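Long-range contacts in nicotinate phosphoribosyltransferase (PDB 4HL7), which probably catalyses the ATP-dependent synthesis of nicotinate ribonucleotide from nicotinate and phosphoribosyl pyrophosphate, a step of NAD biosynthesis: residues A[13-18]-A[215-220]; A[21-26]-A[130-135]. All blocks are in the same frame, centred on the assembly; numbering follows the deposited sequence.

Contact 1. Residues A[13-18]-A[215-220]; sequences IRSLLD and NYHFAR
L17 and H217 bring a type I beta turn, S15 to D18, against the first turn of helix 216-222, where N215 is the N-cap. A backbone bond runs from H217 N to L17 O (2.9 Å).

Asparagine suits the N-cap because its short side chain places OD1 to accept F218 N, leaving ND2 to donate to D18 OD1. That second bond is nearly straight (2.9 Å, 168°), with D18 OD1 lying in the amide plane of N215. D18 CG is anti to its backbone N (chi1 -171°), which carries the carboxylate to N215. D18 OD2 accepts R14 N inside the loop, and R189 pairs with OD1 in a salt bridge.

S15 OG forms an ST turn with L17 N and also hydrogen-bonds H217 ND1 (2.8 Å) at the ring edge, fixing the imidazole's rotation.

Carbon atoms make the remaining direct contacts. R14 CB sits over one face of the H217 ring as a CH-pi contact, 3.8 Å from its centroid. L17 CB meets Y216 CB, and L17 CD1 lies over a face of the R220 guanidinium, which is salt-bridged to D74. The R14 guanidinium, bound to Q193 and S192, still reaches H217 through water: one molecule accepts from R14 NH1 at 2.9 Å and lies 3.0 Å from H217 NE2.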
loop_
_atom_site.group_PDB
_atom_site.type_symbol
_atom_site.label_atom_id
_atom_site.label_comp_id
_atom_site.label_asym_id
_atom_site.label_seq_id
_atom_site.Cartn_x
_atom_site.Cartn_y
_atom_site.Cartn_z
ATOM N N ILE A 13 7.261 15.969 1.369
ATOM C CA ILE A 13 7.985 14.734 1.656
ATOM C C ILE A 13 9.094 15.035 2.681
ATOM O O ILE A 13 9.899 15.957 2.503
ATOM C CB ILE A 13 8.569 14.103 0.367
ATOM C CG1 ILE A 13 7.424 13.827 -0.663
ATOM C CG2 ILE A 13 9.404 12.874 0.706
ATOM C CD1 ILE A 13 6.396 12.784 -0.240
ATOM N N ARG A 14 9.130 14.269 3.754
ATOM C CA ARG A 14 9.952 14.666 4.902
ATOM C C ARG A 14 11.392 14.145 4.802
ATOM O O ARG A 14 12.281 14.712 5.388
ATOM C CB ARG A 14 9.277 14.163 6.141
ATOM C CG ARG A 14 7.913 14.833 6.247
ATOM C CD ARG A 14 7.710 15.358 7.572
ATOM N NE ARG A 14 6.541 16.236 7.631
ATOM C CZ ARG A 14 6.066 16.674 8.774
ATOM N NH1 ARG A 14 6.669 16.308 9.906
ATOM N NH2 ARG A 14 5.001 17.466 8.794
ATOM N N SER A 15 11.570 13.043 4.089
ATOM C CA SER A 15 12.884 12.356 3.915
ATOM C C SER A 15 12.634 11.189 2.985
ATOM O O SER A 15 11.475 10.904 2.647
ATOM C CB SER A 15 13.449 11.838 5.246
ATOM O OG SER A 15 12.817 10.625 5.690
ATOM N N LEU A 16 13.689 10.474 2.579
ATOM C CA LEU A 16 13.457 9.297 1.717
ATOM C C LEU A 16 13.023 8.091 2.547
ATOM O O LEU A 16 12.861 6.974 2.008
ATOM C CB LEU A 16 14.719 8.957 0.883
ATOM C CG LEU A 16 15.016 9.809 -0.376
ATOM C CD1 LEU A 16 16.232 9.261 -1.114
ATOM C CD2 LEU A 16 13.811 9.919 -1.327
ATOM N N LEU A 17 12.839 8.291 3.862
ATOM C CA LEU A 17 12.171 7.264 4.702
ATOM C C LEU A 17 10.645 7.528 4.859
ATOM O O LEU A 17 9.887 6.673 5.400
ATOM C CB LEU A 17 12.825 7.230 6.123
ATOM C CG LEU A 17 14.283 6.716 6.156
ATOM C CD1 LEU A 17 14.733 6.657 7.615
ATOM C CD2 LEU A 17 14.358 5.331 5.498
ATOM N N ASP A 18 10.208 8.703 4.375
ATOM C CA ASP A 18 8.795 9.092 4.421
ATOM C C ASP A 18 7.997 8.398 3.335
ATOM O O ASP A 18 7.544 9.053 2.354
ATOM C CB ASP A 18 8.694 10.614 4.256
ATOM C CG ASP A 18 7.295 11.155 4.511
ATOM O OD1 ASP A 18 6.416 10.425 5.013
ATOM O OD2 ASP A 18 7.056 12.310 4.143
ATOM N N ASN A 215 5.116 3.692 7.875
ATOM C CA ASN A 215 5.985 4.773 7.489
ATOM C C ASN A 215 7.337 4.727 8.270
ATOM O O ASN A 215 7.343 4.895 9.481
ATOM C CB ASN A 215 5.236 6.091 7.715
ATOM C CG ASN A 215 5.979 7.291 7.151
ATOM O OD1 ASN A 215 7.097 7.585 7.558
ATOM N ND2 ASN A 215 5.377 7.948 6.170
ATOM N N TYR A 216 8.461 4.529 7.559
ATOM C CA TYR A 216 9.779 4.436 8.236
ATOM C C TYR A 216 10.107 5.746 8.953
ATOM O O TYR A 216 10.618 5.763 10.122
ATOM C CB TYR A 216 10.905 4.123 7.206
ATOM C CG TYR A 216 11.254 2.638 7.093
ATOM C CD1 TYR A 216 11.358 1.849 8.233
ATOM C CD2 TYR A 216 11.502 2.051 5.841
ATOM C CE1 TYR A 216 11.699 0.480 8.147
ATOM C CE2 TYR A 216 11.847 0.695 5.724
ATOM C CZ TYR A 216 11.986 -0.079 6.891
ATOM O OH TYR A 216 12.305 -1.453 6.801
ATOM N N HIS A 217 9.889 6.856 8.264
ATOM C CA HIS A 217 10.214 8.176 8.848
ATOM C C HIS A 217 9.521 8.440 10.162
ATOM O O HIS A 217 10.148 8.927 11.152
ATOM C CB HIS A 217 9.880 9.289 7.852
ATOM C CG HIS A 217 10.248 10.667 8.342
ATOM N ND1 HIS A 217 11.424 11.239 8.068
ATOM C CD2 HIS A 217 9.551 11.571 9.135
ATOM C CE1 HIS A 217 11.485 12.452 8.637
ATOM N NE2 HIS A 217 10.341 12.665 9.277
ATOM N N PHE A 218 8.237 8.122 10.215
ATOM C CA PHE A 218 7.430 8.342 11.435
ATOM C C PHE A 218 7.636 7.204 12.438
ATOM O O PHE A 218 7.521 7.447 13.624
ATOM C CB PHE A 218 5.928 8.534 11.068
ATOM C CG PHE A 218 5.643 9.870 10.415
ATOM C CD1 PHE A 218 6.123 11.060 10.992
ATOM C CD2 PHE A 218 4.936 9.944 9.194
ATOM C CE1 PHE A 218 5.946 12.303 10.358
ATOM C CE2 PHE A 218 4.726 11.170 8.589
ATOM C CZ PHE A 218 5.231 12.350 9.150
ATOM N N ALA A 219 8.003 6.002 11.972
ATOM C CA ALA A 219 8.447 4.924 12.900
ATOM C C ALA A 219 9.668 5.424 13.693
ATOM O O ALA A 219 9.706 5.328 14.915
ATOM C CB ALA A 219 8.765 3.626 12.161
ATOM N N ARG A 220 10.619 6.019 12.989
ATOM C CA ARG A 220 11.728 6.713 13.660
ATOM C C ARG A 220 11.301 7.791 14.614
ATOM O O ARG A 220 11.730 7.778 15.766
ATOM C CB ARG A 220 12.769 7.249 12.669
ATOM C CG ARG A 220 13.976 7.951 13.327
ATOM C CD ARG A 220 15.048 8.356 12.294
ATOM N NE ARG A 220 14.491 9.183 11.224
ATOM C CZ ARG A 220 15.111 9.488 10.084
ATOM N NH1 ARG A 220 16.361 9.057 9.864
ATOM N NH2 ARG A 220 14.489 10.240 9.167
HETATM O O HOH W 1 8.952 14.788 10.931
#

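Contact 2. Residues A[21-26]-A[130-135]; sequences AYKINM and LYETLV
K23 and L130, the latter just before helix 131-135, have the nearest CA atoms of two segments whose short helix axes run nearly antiparallel (156°) and come within 10.1 Å. This is a helix-helix contact within the N-terminal NAPRTase domain. That spacing leaves room for long side chains, and K23 and E132 bridge it. The lysine chain bends at chi2 (-113°) and again at chi3, bringing NZ to E132 OE1 in a salt bridge of 2.7 Å. The glutamate reaches back fully extended beyond CG, and NZ meets OE1 from above the carboxylate plane. NZ also pairs with E233, next to the predicted phosphohistidine H232 (unmodified here), and donates to the carbonyl of I129, so the buried ammonium is probably well compensated by the two carboxylates.

Y22 OH approaches E132 through a water, which accepts from the hydroxyl at 2.7 Å and donates to E132 OE1. R187 hydrogen-bonds Y22 OH and forms a salt bridge with E132 OE2.

Away from the charges, the branched L130 puts CD2 against the K23 backbone, 3.6 Å from K23 O, and 3.8 Å from I24 CG1. Helix 232-241 flanks the charged cluster through E233, helix 216-222 covers I24 with Y216, and Y131 and V135 lean on strand 116-122.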
loop_
_atom_site.group_PDB
_atom_site.type_symbol
_atom_site.label_atom_id
_atom_site.label_comp_id
_atom_site.label_asym_id
_atom_site.label_seq_id
_atom_site.Cartn_x
_atom_site.Cartn_y
_atom_site.Cartn_z
ATOM N N ALA A 21 7.325 1.256 4.342
ATOM C CA ALA A 21 8.542 0.533 4.588
ATOM C C ALA A 21 8.700 -0.591 3.609
ATOM O O ALA A 21 9.846 -0.922 3.221
ATOM C CB ALA A 21 8.489 -0.021 6.007
ATOM N N TYR A 22 7.583 -1.202 3.196
ATOM C CA TYR A 22 7.704 -2.368 2.289
ATOM C C TYR A 22 8.311 -1.982 0.910
ATOM O O TYR A 22 8.729 -2.855 0.193
ATOM C CB TYR A 22 6.337 -3.056 2.057
ATOM C CG TYR A 22 5.477 -2.373 0.950
ATOM C CD1 TYR A 22 4.469 -1.477 1.275
ATOM C CD2 TYR A 22 5.710 -2.621 -0.425
ATOM C CE1 TYR A 22 3.691 -0.855 0.298
ATOM C CE2 TYR A 22 4.953 -1.984 -1.414
ATOM C CZ TYR A 22 3.943 -1.093 -1.050
ATOM O OH TYR A 22 3.184 -0.461 -2.024
ATOM N N LYS A 23 8.329 -0.678 0.558
ATOM C CA LYS A 23 8.915 -0.248 -0.697
ATOM C C LYS A 23 10.415 -0.367 -0.644
ATOM O O LYS A 23 11.043 -0.884 -1.599
ATOM C CB LYS A 23 8.466 1.204 -1.055
ATOM C CG LYS A 23 6.967 1.256 -1.282
ATOM C CD LYS A 23 6.549 1.557 -2.718
ATOM C CE LYS A 23 6.654 0.359 -3.615
ATOM N NZ LYS A 23 6.156 0.700 -4.989
ATOM N N ILE A 24 11.005 0.062 0.459
ATOM C CA ILE A 24 12.447 -0.125 0.665
ATOM C C ILE A 24 12.774 -1.604 0.818
ATOM O O ILE A 24 13.797 -2.117 0.294
ATOM C CB ILE A 24 12.963 0.702 1.891
ATOM C CG1 ILE A 24 13.096 2.186 1.456
ATOM C CG2 ILE A 24 14.358 0.205 2.367
ATOM C CD1 ILE A 24 13.618 3.122 2.570
ATOM N N ASN A 25 11.929 -2.311 1.567
ATOM C CA ASN A 25 12.197 -3.704 1.744
ATOM C C ASN A 25 12.173 -4.470 0.410
ATOM O O ASN A 25 13.115 -5.234 0.110
ATOM C CB ASN A 25 11.225 -4.288 2.770
ATOM C CG ASN A 25 11.342 -3.620 4.111
ATOM O OD1 ASN A 25 12.313 -2.856 4.394
ATOM N ND2 ASN A 25 10.317 -3.857 4.971
HETATM N N MSE A 26 11.142 -4.238 -0.417
HETATM C CA MSE A 26 11.045 -4.870 -1.701
HETATM C C MSE A 26 12.176 -4.370 -2.582
HETATM O O MSE A 26 12.711 -5.132 -3.379
HETATM C CB MSE A 26 9.670 -4.545 -2.300
HETATM C CG MSE A 26 9.341 -5.420 -3.447
HETATM SE SE MSE A 26 7.399 -5.045 -3.728
HETATM C CE MSE A 26 6.520 -4.964 -2.356
ATOM N N LEU A 130 10.600 3.087 -5.321
ATOM C CA LEU A 130 10.298 4.028 -4.257
ATOM C C LEU A 130 9.346 5.179 -4.621
ATOM O O LEU A 130 8.856 5.851 -3.710
ATOM C CB LEU A 130 11.574 4.593 -3.616
ATOM C CG LEU A 130 12.565 3.576 -3.036
ATOM C CD1 LEU A 130 13.691 4.326 -2.336
ATOM C CD2 LEU A 130 11.873 2.568 -2.116
ATOM N N TYR A 131 9.120 5.428 -5.910
ATOM C CA TYR A 131 8.284 6.580 -6.314
ATOM C C TYR A 131 6.878 6.486 -5.770
ATOM O O TYR A 131 6.327 7.471 -5.363
ATOM C CB TYR A 131 8.135 6.739 -7.856
ATOM C CG TYR A 131 9.271 7.512 -8.535
ATOM C CD1 TYR A 131 10.142 6.883 -9.407
ATOM C CD2 TYR A 131 9.440 8.852 -8.282
ATOM C CE1 TYR A 131 11.173 7.576 -10.026
ATOM C CE2 TYR A 131 10.463 9.572 -8.893
ATOM C CZ TYR A 131 11.309 8.945 -9.763
ATOM O OH TYR A 131 12.309 9.674 -10.396
ATOM N N GLU A 132 6.285 5.290 -5.864
ATOM C CA GLU A 132 4.834 5.138 -5.682
ATOM C C GLU A 132 4.231 5.968 -4.567
ATOM O O GLU A 132 3.303 6.771 -4.839
ATOM C CB GLU A 132 4.481 3.627 -5.459
ATOM C CG GLU A 132 3.028 3.390 -5.094
ATOM C CD GLU A 132 2.700 1.911 -4.967
ATOM O OE1 GLU A 132 3.501 1.095 -5.438
ATOM O OE2 GLU A 132 1.591 1.606 -4.460
ATOM N N THR A 133 4.664 5.767 -3.318
ATOM C CA THR A 133 3.978 6.462 -2.201
ATOM C C THR A 133 4.395 7.910 -2.141
ATOM O O THR A 133 3.686 8.703 -1.557
ATOM C CB THR A 133 4.078 5.790 -0.791
ATOM O OG1 THR A 133 5.367 5.949 -0.215
ATOM C CG2 THR A 133 3.635 4.299 -0.872
ATOM N N LEU A 134 5.611 8.229 -2.630
ATOM C CA LEU A 134 6.055 9.628 -2.639
ATOM C C LEU A 134 5.181 10.417 -3.612
ATOM O O LEU A 134 4.748 11.538 -3.312
ATOM C CB LEU A 134 7.531 9.757 -3.065
ATOM C CG LEU A 134 8.508 8.970 -2.195
ATOM C CD1 LEU A 134 9.925 8.976 -2.805
ATOM C CD2 LEU A 134 8.475 9.471 -0.755
ATOM N N VAL A 135 4.961 9.843 -4.793
ATOM C CA VAL A 135 4.143 10.519 -5.795
ATOM C C VAL A 135 2.705 10.606 -5.286
ATOM O O VAL A 135 2.088 11.641 -5.387
ATOM C CB VAL A 135 4.223 9.828 -7.203
ATOM C CG1 VAL A 135 3.223 10.478 -8.189
ATOM C CG2 VAL A 135 5.656 9.908 -7.772
HETATM O O HOH W 2 3.345 -1.434 -4.534
#

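How the contacts relate
Helix 21-33 and the loop that precedes it tie the two contacts together, their centres about 11 Å apart. Contact 1 is partly buried, and its centre lies about 15 Å from the centre of the chain, against about 9 Å for that of the buried contact 2. Contact 1 combines a backbone bond with neutral and carboxylate side-chain bonds to a helix start, whereas contact 2 is made mainly by side chains and centres on a buried salt bridge; each has a bridging water. They meet directly where Y216 OH probably hydrogen-bonds N25 OD1 (2.8 Å) and its ring packs on A21, while I13 and D18 touch L134. Contact 1 joins the N-terminal loop to the later family region; contact 2 stays within the N-terminal one.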